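Local coordinates for protein GH62 hydrolase (Scytalidium thermophilum, PDB 4PVA) that probably removes alpha-L-arabinofuranosyl side groups from arabinoxylan, acting as a fungal GH62 arabinofuranosidase built as a five-bladed beta-propeller, at residues A64-Y69 and Q327-A332; G68-Y73 and G98-P103; A123-N128 and E141-N146; W221-I226 and I293-V298. All coordinates share one frame; numbering follows the deposited sequence. Where two conformers were deposited one is given.

Contact 1: A64-Y69 and Q327-A332; sequences AKSEGY and QTEYNA. With PO4 (phosphate ion), chain D; PO4 (phosphate ion), chain F.
Glu329 and Ser66 meet at the outer end of this surface contact. The extended glutamate side chain reaches to 3.4 Å between its OE1 and Ser66 OG, and a water joins the same two atoms, donating to OE1 at 3.0 Å. Behind it, Glu329 O is gripped from opposite faces of its plane by Thr328 OG1 and by Ala332 N, which closes the 3-10 turn 330-332. The partner at 64-69 is a tight two-residue beta hairpin joining strands 56-65 and 68-76 of one propeller blade: Lys65 and Gly68 exchange both backbone bonds around a type I turn. Tyr330 lies alongside the contact, its OH giving a 2.6 Å hydrogen bond to O3 of a phosphate that sits near the ring plane and is also held by Lys46 and Arg251. Asn331 carries the main grip. Its amide stands 85° to the Tyr69 ring, and Tyr69 OH donates to Asn331 OD1 at 2.7 Å from above the carbonyl plane, 37° out of it; Lys46 is a second partner of that hydroxyl. The ND2 branch of Asn331 turns to another water, 2.9 Å away, which donates to Ser66 O. The Asn331 carbonyl comes up against the hairpin backbone, with O 3.3 Å from Lys65 CA. Last, Ala332 CB rests 3.7 Å from Ser66 OG.

Contact 2: G68-Y73 and G98-P103; sequences GYNMVY and GYRAAP. With PO4 (phosphate ion), chain C.
Met71, present as selenomethionine, supplies the largest bump: its selenium lies against Pro103, 3.8 Å from CB and about equally close to CG and CD, the two side chains passing antiparallel. The chain then bends at its last torsion (chi3 -59°), which turns the CE methyl onto Arg100, 3.7 Å from CB. A second hollow takes Tyr69. Its CB meets Tyr99 CE1 at 3.8 Å, the two side chains running alongside each other in the same direction, while CD2 comes 3.9 Å from Ala101 CB. Tyr99 and Ala101 both lie on one side of the Tyr69 ring, the first toward CB and CD1, the second toward CD2. One rather long backbone bond, Arg100 N to Tyr69 O at 3.3 Å, joins the two segments beside this fit.

Asn70 reaches the N-terminal end of 98-103, where its ND2 gives a bent hydrogen bond to Gly98 O (2.8 Å, 145°) and touches Arg100 CD. OD1 accepts from Met71 N and ND2 also reaches Gly96 O, bonds that together would hold the amide's rotation. Arg100 folds back at chi2 (90°), laying one face of its guanidinium over Gly98 CA; NH1 reaches Tyr99 O in the guanidinium plane, and NH1 and NH2 hold two oxygens of a phosphate at the edge, also bound by Asn120. The contact joins two propeller blades, strand 68-76 of one and the start of innermost strand 101-108 of the next. Ser62 of strand 56-65 and residues Tyr118 and Leu116 of strand 113-119 complete the walls round the selenomethionine and the proline.

Contact 3: A123-N128 and E141-N146; sequences AAYSTN and EVFYPN
Tyr125 and Glu141 form the hydrogen-bonded antiparallel pair that attaches the outermost strand, 141-142, to strand 123-128 at the rim of a propeller blade. Both backbone bonds form, Tyr125 N to Glu141 O at 2.9 Å and Glu141 N to Tyr125 O at 3.0 Å. Ala124 and Val142 make the adjoining non-hydrogen-bonded pair, their side chains on the other face of the sheet. Tyr125 has CG between its backbone N and carbonyl carbon (chi1 64°), which swings the ring across to the neighbouring strand: Glu141 CB lies off-centre over it, 4.2 Å from the centroid. Past Val142 the chain leaves the sheet, yet Phe143 N still donates to Ala123 O at 2.9 Å. Phe143 carries CG beside its backbone N (chi1 -72°), bringing the ring back toward strand 123-128, where it meets Tyr125 with the planes 47° apart. Leu181 of the following blade touches Ala123, Phe143 and Tyr144. The Tyr144 hydroxyl is bonded to Ser193, and the ring presents its edge to Ala123, with CE2 3.9 Å from CB. On the Phe143 ring, Tyr125 CD1 stands 3.6 Å above the plane, toward the rim.

Contact 4: W221-I226 and I293-V298; sequences WEAACI and ISHGEV. With PO4 (phosphate ion), chain F.
The innermost strands of two propeller blades meet here near the centre of the chain, with Ala223 and Cys225 facing His295 and Gly296. The touching parts run almost parallel, 4° apart, with a water in place of direct backbone bonds; it donates to Ala223 O at 2.9 Å and to Gly296 O at 2.7 Å. Ala223 CB lies over one face of the His295 imidazole, offset toward CD2 (3.6 Å), a CH-pi contact 3.9 Å from the centroid. Cys225 SG packs 3.5 Å from Gly296 O. Trp221 and Glu222 form a classic beta bulge opposite Glu243. Glu222 has CG between its backbone N and carbonyl carbon (chi1 62°) and extends from there, which carries OE2 to 2.4 Å from O2 of the phosphate shared with Tyr330. Glu243 also receives bonds from His295 N and Ser294 OG, setting the histidine in place. At the imidazole edge His295 ND1 donates to phosphate O4 at 2.8 Å, nearly straight (174°). Asp163 and Asp186 crowd Glu222, while Lys46 and Arg251 also grip the phosphate. This mixture of acids and anion-binding donors is consistent with a polar sugar-binding pocket, occupied here by an ion probably from the crystallisation liquor.

In the fold
From the N terminus, the hairpin 64-69 opens contact 1, and the strand leaving it enters contact 2, sharing Gly68 and Tyr69. Contact 2 closes first, joining one blade to the next through 98-103. Contact 3 follows, sealing a short loop at that next blade's outer edge. Contact 4 closes later, at 293-298, and brings together inner strands of two further blades. Contact 1 closes last, its long loop enclosing contacts 3 and 4, and ties the hairpin of strands 56-65 and 68-76 to the loop between strands 316-321 and 336-341 of the sheet that also holds 296-298. Contacts 2 and 4 touch through Ala102 CB and His295 CE1, 3.8 Å apart; contacts 1 and 4 reach one phosphate.

Contact 1: A64-Y69 and Q327-A332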
# COMPACT_ATOMS: atom_id res chain seq x y z
N ALA A 64 -5.91 9.99 10.32
CA ALA A 64 -4.83 10.33 11.21
C ALA A 64 -5.11 11.62 11.92
O ALA A 64 -5.54 12.58 11.28
CB ALA A 64 -3.55 10.45 10.41
N LYS A 65 -4.83 11.64 13.21
CA LYS A 65 -4.85 12.86 14.01
C LYS A 65 -3.86 12.60 15.14
O LYS A 65 -3.41 11.49 15.33
CB LYS A 65 -6.27 13.21 14.50
CG LYS A 65 -7.01 12.02 15.08
CD LYS A 65 -8.39 12.43 15.59
CE LYS A 65 -9.21 11.21 15.98
NZ LYS A 65 -10.53 11.54 16.57
N SER A 66 -3.57 13.62 15.93
CA SER A 66 -2.68 13.42 17.06
C SER A 66 -3.17 12.33 18.02
O SER A 66 -2.38 11.62 18.59
CB SER A 66 -2.39 14.74 17.77
OG SER A 66 -1.58 15.55 16.91
N GLU A 67 -4.49 12.17 18.15
CA GLU A 67 -5.05 11.17 19.05
C GLU A 67 -4.83 9.74 18.59
O GLU A 67 -4.79 8.82 19.40
CB GLU A 67 -6.56 11.44 19.21
CG GLU A 67 -7.30 10.53 20.19
CD GLU A 67 -7.67 9.16 19.62
OE1 GLU A 67 -7.71 8.19 20.42
OE2 GLU A 67 -7.91 9.01 18.39
N GLY A 68 -4.72 9.52 17.28
CA GLY A 68 -4.56 8.16 16.82
C GLY A 68 -4.92 7.92 15.38
O GLY A 68 -5.20 8.85 14.62
N TYR A 69 -4.94 6.64 15.05
CA TYR A 69 -5.21 6.12 13.71
C TYR A 69 -6.33 5.14 13.71
O TYR A 69 -6.39 4.23 14.56
CB TYR A 69 -4.00 5.39 13.12
CG TYR A 69 -2.97 6.30 12.58
CD1 TYR A 69 -2.14 7.03 13.40
CD2 TYR A 69 -2.79 6.43 11.20
CE1 TYR A 69 -1.21 7.91 12.88
CE2 TYR A 69 -1.85 7.28 10.67
CZ TYR A 69 -1.06 8.01 11.50
OH TYR A 69 -0.12 8.87 10.97
N GLN A 327 3.29 22.90 8.86
CA GLN A 327 4.14 22.83 10.04
C GLN A 327 3.31 22.33 11.21
O GLN A 327 2.71 23.11 11.95
CB GLN A 327 4.66 24.20 10.38
CG GLN A 327 5.64 24.81 9.39
CD GLN A 327 6.11 26.18 9.85
OE1 GLN A 327 6.05 26.50 11.04
NE2 GLN A 327 6.57 26.99 8.92
N THR A 328 3.23 21.02 11.39
CA THR A 328 2.41 20.42 12.43
C THR A 328 3.16 19.24 13.07
O THR A 328 4.15 18.75 12.54
CB THR A 328 1.09 19.88 11.86
OG1 THR A 328 1.36 18.76 11.00
CG2 THR A 328 0.34 20.90 11.05
N GLU A 329 2.64 18.75 14.18
CA GLU A 329 3.05 17.43 14.65
C GLU A 329 2.77 16.41 13.56
O GLU A 329 1.84 16.56 12.76
CB GLU A 329 2.33 17.08 15.93
CG GLU A 329 2.70 18.05 17.04
CD GLU A 329 2.12 17.68 18.36
OE1 GLU A 329 1.18 16.84 18.40
OE2 GLU A 329 2.59 18.24 19.37
N TYR A 330 3.59 15.36 13.52
CA TYR A 330 3.56 14.47 12.37
C TYR A 330 2.18 13.88 12.15
O TYR A 330 1.68 13.90 11.03
CB TYR A 330 4.60 13.37 12.52
CG TYR A 330 4.65 12.56 11.25
CD1 TYR A 330 5.42 13.00 10.16
CD2 TYR A 330 3.90 11.43 11.08
CE1 TYR A 330 5.42 12.32 8.97
CE2 TYR A 330 3.91 10.74 9.88
CZ TYR A 330 4.67 11.21 8.84
OH TYR A 330 4.73 10.57 7.63
N ASN A 331 1.52 13.40 13.20
CA ASN A 331 0.23 12.77 13.00
C ASN A 331 -0.91 13.75 12.76
O ASN A 331 -2.01 13.34 12.42
CB ASN A 331 -0.07 11.83 14.13
CG ASN A 331 0.84 10.62 14.11
OD1 ASN A 331 1.18 10.06 13.04
ND2 ASN A 331 1.24 10.22 15.27
N ALA A 332 -0.62 15.04 12.86
CA ALA A 332 -1.57 16.11 12.53
C ALA A 332 -1.33 16.70 11.13
O ALA A 332 -1.98 17.66 10.72
CB ALA A 332 -1.50 17.20 13.59
P PO4 D . -11.90 8.17 15.73
O1 PO4 D . -10.75 7.17 15.81
O2 PO4 D . -11.97 9.14 16.90
O3 PO4 D . -11.69 8.98 14.52
O4 PO4 D . -13.19 7.39 15.66
P PO4 F . 3.31 7.40 6.57
O1 PO4 F . 4.21 7.96 5.44
O2 PO4 F . 4.11 6.30 7.31
O3 PO4 F . 3.09 8.54 7.54
O4 PO4 F . 2.08 6.89 5.99
O HOH W 1 -1.22 18.18 17.12
O HOH W 2 0.30 11.44 17.75

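Contact 2: G68-Y73 and G98-P103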
# COMPACT_ATOMS: atom_id res chain seq x y z
N GLY A 68 -4.72 9.52 17.28
CA GLY A 68 -4.56 8.16 16.82
C GLY A 68 -4.92 7.92 15.38
O GLY A 68 -5.20 8.85 14.62
N TYR A 69 -4.94 6.64 15.05
CA TYR A 69 -5.21 6.12 13.71
C TYR A 69 -6.33 5.14 13.71
O TYR A 69 -6.39 4.23 14.56
CB TYR A 69 -4.00 5.39 13.12
CG TYR A 69 -2.97 6.30 12.58
CD1 TYR A 69 -2.14 7.03 13.40
CD2 TYR A 69 -2.79 6.43 11.20
CE1 TYR A 69 -1.21 7.91 12.88
CE2 TYR A 69 -1.85 7.28 10.67
CZ TYR A 69 -1.06 8.01 11.50
OH TYR A 69 -0.12 8.87 10.97
N ASN A 70 -7.20 5.24 12.74
CA ASN A 70 -8.16 4.20 12.44
C ASN A 70 -8.43 4.25 10.91
O ASN A 70 -7.59 4.81 10.19
CB ASN A 70 -9.39 4.32 13.33
CG ASN A 70 -10.14 3.01 13.46
OD1 ASN A 70 -10.95 2.68 12.60
ND2 ASN A 70 -10.01 2.35 14.60
N MSE A 71 -9.48 3.62 10.40
CA MSE A 71 -9.63 3.46 8.95
C MSE A 71 -11.04 3.75 8.50
O MSE A 71 -12.01 3.65 9.29
CB MSE A 71 -9.17 2.06 8.49
CG MSE A 71 -7.71 1.79 8.89
SE MSE A 71 -7.05 0.07 8.29
CE MSE A 71 -8.37 -1.05 9.22
N VAL A 72 -11.14 4.08 7.23
CA VAL A 72 -12.42 4.38 6.58
C VAL A 72 -12.54 3.61 5.29
O VAL A 72 -11.53 3.31 4.65
CB VAL A 72 -12.60 5.88 6.24
CG1 VAL A 72 -12.84 6.69 7.49
CG2 VAL A 72 -11.46 6.46 5.39
N TYR A 73 -13.77 3.31 4.91
CA TYR A 73 -14.12 2.82 3.61
C TYR A 73 -15.02 3.84 2.91
O TYR A 73 -15.93 4.40 3.55
CB TYR A 73 -14.84 1.47 3.72
CG TYR A 73 -15.55 1.07 2.46
CD1 TYR A 73 -14.87 0.52 1.39
CD2 TYR A 73 -16.92 1.28 2.34
CE1 TYR A 73 -15.51 0.17 0.23
CE2 TYR A 73 -17.58 0.95 1.17
CZ TYR A 73 -16.89 0.39 0.11
OH TYR A 73 -17.59 0.07 -1.04
N GLY A 98 -9.66 1.33 18.27
CA GLY A 98 -8.28 0.96 18.54
C GLY A 98 -7.41 1.47 17.44
O GLY A 98 -7.91 2.10 16.48
N TYR A 99 -6.13 1.20 17.55
CA TYR A 99 -5.15 1.52 16.53
C TYR A 99 -5.23 0.57 15.36
O TYR A 99 -5.05 -0.64 15.54
CB TYR A 99 -3.77 1.48 17.14
CG TYR A 99 -2.69 1.74 16.14
CD1 TYR A 99 -2.34 3.01 15.77
CD2 TYR A 99 -1.98 0.69 15.61
CE1 TYR A 99 -1.33 3.25 14.86
CE2 TYR A 99 -0.99 0.89 14.69
CZ TYR A 99 -0.66 2.18 14.31
OH TYR A 99 0.36 2.37 13.40
N ARG A 100 -5.52 1.10 14.18
CA ARG A 100 -5.39 0.36 12.93
C ARG A 100 -4.95 1.32 11.86
O ARG A 100 -5.45 2.45 11.81
CB ARG A 100 -6.71 -0.24 12.46
CG ARG A 100 -7.37 -1.30 13.35
CD ARG A 100 -8.33 -0.73 14.36
NE ARG A 100 -9.05 -1.76 15.14
CZ ARG A 100 -8.53 -2.50 16.10
NH1 ARG A 100 -7.27 -2.35 16.50
NH2 ARG A 100 -9.29 -3.40 16.70
N ALA A 101 -4.05 0.90 10.98
CA ALA A 101 -3.55 1.79 9.95
C ALA A 101 -3.04 1.01 8.76
O ALA A 101 -2.64 -0.16 8.84
CB ALA A 101 -2.42 2.63 10.51
N ALA A 102 -2.98 1.70 7.63
CA ALA A 102 -2.25 1.28 6.43
C ALA A 102 -2.76 -0.02 5.81
O ALA A 102 -2.05 -1.04 5.81
CB ALA A 102 -0.75 1.24 6.68
N PRO A 103 -3.97 0.01 5.28
CA PRO A 103 -4.57 -1.19 4.71
C PRO A 103 -4.15 -1.50 3.27
O PRO A 103 -3.72 -0.60 2.51
CB PRO A 103 -6.06 -0.86 4.73
CG PRO A 103 -6.12 0.61 4.55
CD PRO A 103 -4.91 1.15 5.25
P PO4 C . -6.72 -5.27 18.97
O1 PO4 C . -6.13 -4.67 17.70
O2 PO4 C . -5.87 -4.96 20.23
O3 PO4 C . -6.70 -6.75 18.78
O4 PO4 C . -8.19 -4.85 19.05

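Contact 3: A123-N128 and E141-N146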
# COMPACT_ATOMS: atom_id res chain seq x y z
N ALA A 123 1.08 -7.53 12.32
CA ALA A 123 0.50 -7.73 11.01
C ALA A 123 -0.87 -8.36 11.14
O ALA A 123 -0.98 -9.46 11.69
CB ALA A 123 1.42 -8.62 10.16
N ALA A 124 -1.91 -7.68 10.71
CA ALA A 124 -3.26 -8.07 10.98
C ALA A 124 -4.08 -8.19 9.71
O ALA A 124 -3.71 -7.67 8.66
CB ALA A 124 -3.91 -7.09 11.93
N TYR A 125 -5.21 -8.88 9.81
CA TYR A 125 -6.15 -8.96 8.72
C TYR A 125 -7.58 -9.03 9.25
O TYR A 125 -7.83 -9.54 10.39
CB TYR A 125 -5.87 -10.13 7.77
CG TYR A 125 -6.03 -11.49 8.42
CD1 TYR A 125 -4.99 -12.05 9.16
CD2 TYR A 125 -7.25 -12.17 8.33
CE1 TYR A 125 -5.17 -13.28 9.79
CE2 TYR A 125 -7.43 -13.40 8.96
CZ TYR A 125 -6.38 -13.92 9.66
OH TYR A 125 -6.50 -15.14 10.34
N SER A 126 -8.50 -8.54 8.43
CA SER A 126 -9.93 -8.72 8.62
C SER A 126 -10.46 -9.30 7.31
O SER A 126 -9.81 -9.17 6.25
CB SER A 126 -10.61 -7.39 8.97
OG SER A 126 -10.20 -6.89 10.21
N THR A 127 -11.66 -9.90 7.35
CA THR A 127 -12.30 -10.45 6.19
C THR A 127 -13.74 -9.99 6.03
O THR A 127 -14.35 -9.47 6.98
CB THR A 127 -12.29 -11.99 6.16
OG1 THR A 127 -13.02 -12.48 7.29
CG2 THR A 127 -10.89 -12.54 6.22
N ASN A 128 -14.26 -10.12 4.82
CA ASN A 128 -15.62 -9.72 4.49
C ASN A 128 -15.97 -10.38 3.18
O ASN A 128 -15.26 -10.20 2.20
CB ASN A 128 -15.68 -8.20 4.34
CG ASN A 128 -17.09 -7.66 4.30
OD1 ASN A 128 -18.04 -8.36 3.94
ND2 ASN A 128 -17.23 -6.41 4.67
N GLU A 141 -7.43 -10.29 13.29
CA GLU A 141 -6.63 -11.46 13.66
C GLU A 141 -5.24 -11.29 13.08
O GLU A 141 -5.08 -10.64 12.06
CB GLU A 141 -7.27 -12.73 13.14
CG GLU A 141 -8.41 -13.22 14.01
CD GLU A 141 -7.89 -13.79 15.31
OE1 GLU A 141 -7.40 -14.92 15.27
OE2 GLU A 141 -7.91 -13.11 16.34
N VAL A 142 -4.24 -11.84 13.73
CA VAL A 142 -2.84 -11.54 13.39
C VAL A 142 -2.18 -12.68 12.63
O VAL A 142 -2.52 -13.86 12.78
CB VAL A 142 -2.02 -11.13 14.61
CG1 VAL A 142 -2.63 -9.87 15.21
CG2 VAL A 142 -1.88 -12.25 15.62
N PHE A 143 -1.24 -12.32 11.76
CA PHE A 143 -0.46 -13.30 11.01
C PHE A 143 0.60 -13.99 11.86
O PHE A 143 1.06 -15.06 11.46
CB PHE A 143 0.21 -12.66 9.77
CG PHE A 143 -0.74 -12.33 8.66
CD1 PHE A 143 -1.21 -13.31 7.82
CD2 PHE A 143 -1.14 -11.01 8.42
CE1 PHE A 143 -2.04 -13.02 6.78
CE2 PHE A 143 -1.99 -10.72 7.38
CZ PHE A 143 -2.44 -11.71 6.56
N TYR A 144 1.07 -13.35 12.92
CA TYR A 144 2.12 -13.87 13.78
C TYR A 144 1.54 -14.04 15.17
O TYR A 144 1.56 -13.12 15.96
CB TYR A 144 3.34 -12.96 13.80
CG TYR A 144 3.95 -12.72 12.42
CD1 TYR A 144 4.89 -13.59 11.88
CD2 TYR A 144 3.60 -11.60 11.67
CE1 TYR A 144 5.48 -13.34 10.66
CE2 TYR A 144 4.17 -11.34 10.43
CZ TYR A 144 5.12 -12.22 9.95
OH TYR A 144 5.75 -11.92 8.75
N PRO A 145 0.95 -15.22 15.46
CA PRO A 145 0.20 -15.41 16.71
C PRO A 145 0.99 -15.14 17.99
O PRO A 145 0.38 -14.77 19.01
CB PRO A 145 -0.22 -16.87 16.63
CG PRO A 145 -0.22 -17.21 15.20
CD PRO A 145 0.90 -16.42 14.61
N ASN A 146 2.30 -15.31 17.99
CA ASN A 146 3.09 -15.09 19.21
C ASN A 146 3.60 -13.68 19.34
O ASN A 146 4.23 -13.38 20.36
CB ASN A 146 4.23 -16.09 19.29
CG ASN A 146 3.72 -17.49 19.39
OD1 ASN A 146 2.82 -17.76 20.18
ND2 ASN A 146 4.21 -18.36 18.53

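Contact 4: W221-I226 and I293-V298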
# COMPACT_ATOMS: atom_id res chain seq x y z
N TRP A 221 12.49 3.03 3.09
CA TRP A 221 11.83 3.50 4.30
C TRP A 221 10.63 2.66 4.66
O TRP A 221 10.59 2.07 5.74
CB TRP A 221 11.49 4.98 4.12
CG TRP A 221 10.83 5.64 5.32
CD1 TRP A 221 9.61 6.29 5.32
CD2 TRP A 221 11.33 5.71 6.64
NE1 TRP A 221 9.33 6.74 6.57
CE2 TRP A 221 10.35 6.39 7.40
CE3 TRP A 221 12.48 5.27 7.25
CZ2 TRP A 221 10.51 6.69 8.77
CZ3 TRP A 221 12.65 5.56 8.63
CH2 TRP A 221 11.66 6.26 9.36
N GLU A 222 9.62 2.60 3.79
CA GLU A 222 8.44 1.81 4.11
C GLU A 222 7.53 1.78 2.89
O GLU A 222 7.94 2.06 1.76
CB GLU A 222 7.75 2.22 5.41
CG GLU A 222 7.30 3.64 5.22
CD GLU A 222 6.52 4.25 6.39
OE1 GLU A 222 6.73 4.07 7.60
OE2 GLU A 222 5.64 5.02 6.05
N ALA A 223 6.31 1.34 3.11
CA ALA A 223 5.22 1.43 2.13
C ALA A 223 5.51 0.60 0.89
O ALA A 223 5.22 1.00 -0.24
CB ALA A 223 4.91 2.88 1.81
N ALA A 224 6.03 -0.60 1.08
CA ALA A 224 6.30 -1.47 -0.05
C ALA A 224 5.01 -1.92 -0.73
O ALA A 224 3.96 -2.15 -0.12
CB ALA A 224 7.08 -2.68 0.40
N CYS A 225 5.13 -2.09 -2.04
CA CYS A 225 4.13 -2.74 -2.89
C CYS A 225 4.86 -3.74 -3.74
O CYS A 225 5.89 -3.41 -4.31
CB CYS A 225 3.46 -1.74 -3.86
SG CYS A 225 2.70 -0.28 -3.15
N ILE A 226 4.33 -4.95 -3.86
CA ILE A 226 4.84 -5.95 -4.79
C ILE A 226 3.70 -6.40 -5.68
O ILE A 226 2.68 -6.92 -5.20
CB ILE A 226 5.47 -7.17 -4.08
CG1 ILE A 226 6.70 -6.82 -3.21
CG2 ILE A 226 5.86 -8.20 -5.12
CD1 ILE A 226 6.45 -6.05 -1.94
N ILE A 293 5.08 12.28 -3.07
CA ILE A 293 4.22 11.22 -3.60
C ILE A 293 4.41 10.05 -2.63
O ILE A 293 5.44 9.36 -2.69
CB ILE A 293 4.62 10.81 -5.02
CG1 ILE A 293 4.72 12.05 -5.95
CG2 ILE A 293 3.64 9.76 -5.54
CD1 ILE A 293 3.41 12.79 -6.21
N SER A 294 3.46 9.85 -1.71
CA SER A 294 3.68 8.99 -0.55
C SER A 294 2.64 7.89 -0.40
O SER A 294 1.47 8.08 -0.72
CB SER A 294 3.75 9.87 0.69
OG SER A 294 3.87 9.14 1.90
N HIS A 295 3.08 6.75 0.12
CA HIS A 295 2.24 5.67 0.61
C HIS A 295 1.07 5.37 -0.28
O HIS A 295 -0.05 5.19 0.18
CB HIS A 295 1.77 5.95 2.06
CG HIS A 295 1.63 4.71 2.89
ND1 HIS A 295 1.73 4.72 4.27
CD2 HIS A 295 1.41 3.43 2.54
CE1 HIS A 295 1.58 3.48 4.72
NE2 HIS A 295 1.40 2.68 3.69
N GLY A 296 1.33 5.17 -1.55
CA GLY A 296 0.28 4.99 -2.54
C GLY A 296 0.09 3.54 -2.95
O GLY A 296 0.87 2.64 -2.61
N GLU A 297 -0.97 3.31 -3.72
CA GLU A 297 -1.26 2.01 -4.28
C GLU A 297 -1.87 2.17 -5.64
O GLU A 297 -2.67 3.10 -5.91
CB GLU A 297 -2.26 1.23 -3.41
CG GLU A 297 -1.62 0.22 -2.47
CD GLU A 297 -2.63 -0.78 -1.91
OE1 GLU A 297 -3.46 -1.28 -2.71
OE2 GLU A 297 -2.56 -1.10 -0.71
N VAL A 298 -1.58 1.24 -6.52
CA VAL A 298 -2.25 1.13 -7.82
C VAL A 298 -3.70 0.72 -7.64
O VAL A 298 -4.01 -0.23 -6.87
CB VAL A 298 -1.52 0.09 -8.71
CG1 VAL A 298 -2.24 -0.11 -10.03
CG2 VAL A 298 -0.08 0.50 -8.93
P PO4 F . 3.31 7.40 6.57
O1 PO4 F . 4.21 7.96 5.44
O2 PO4 F . 4.11 6.30 7.31
O3 PO4 F . 3.09 8.54 7.54
O4 PO4 F . 2.08 6.89 5.99
O HOH W 3 2.62 2.31 -0.53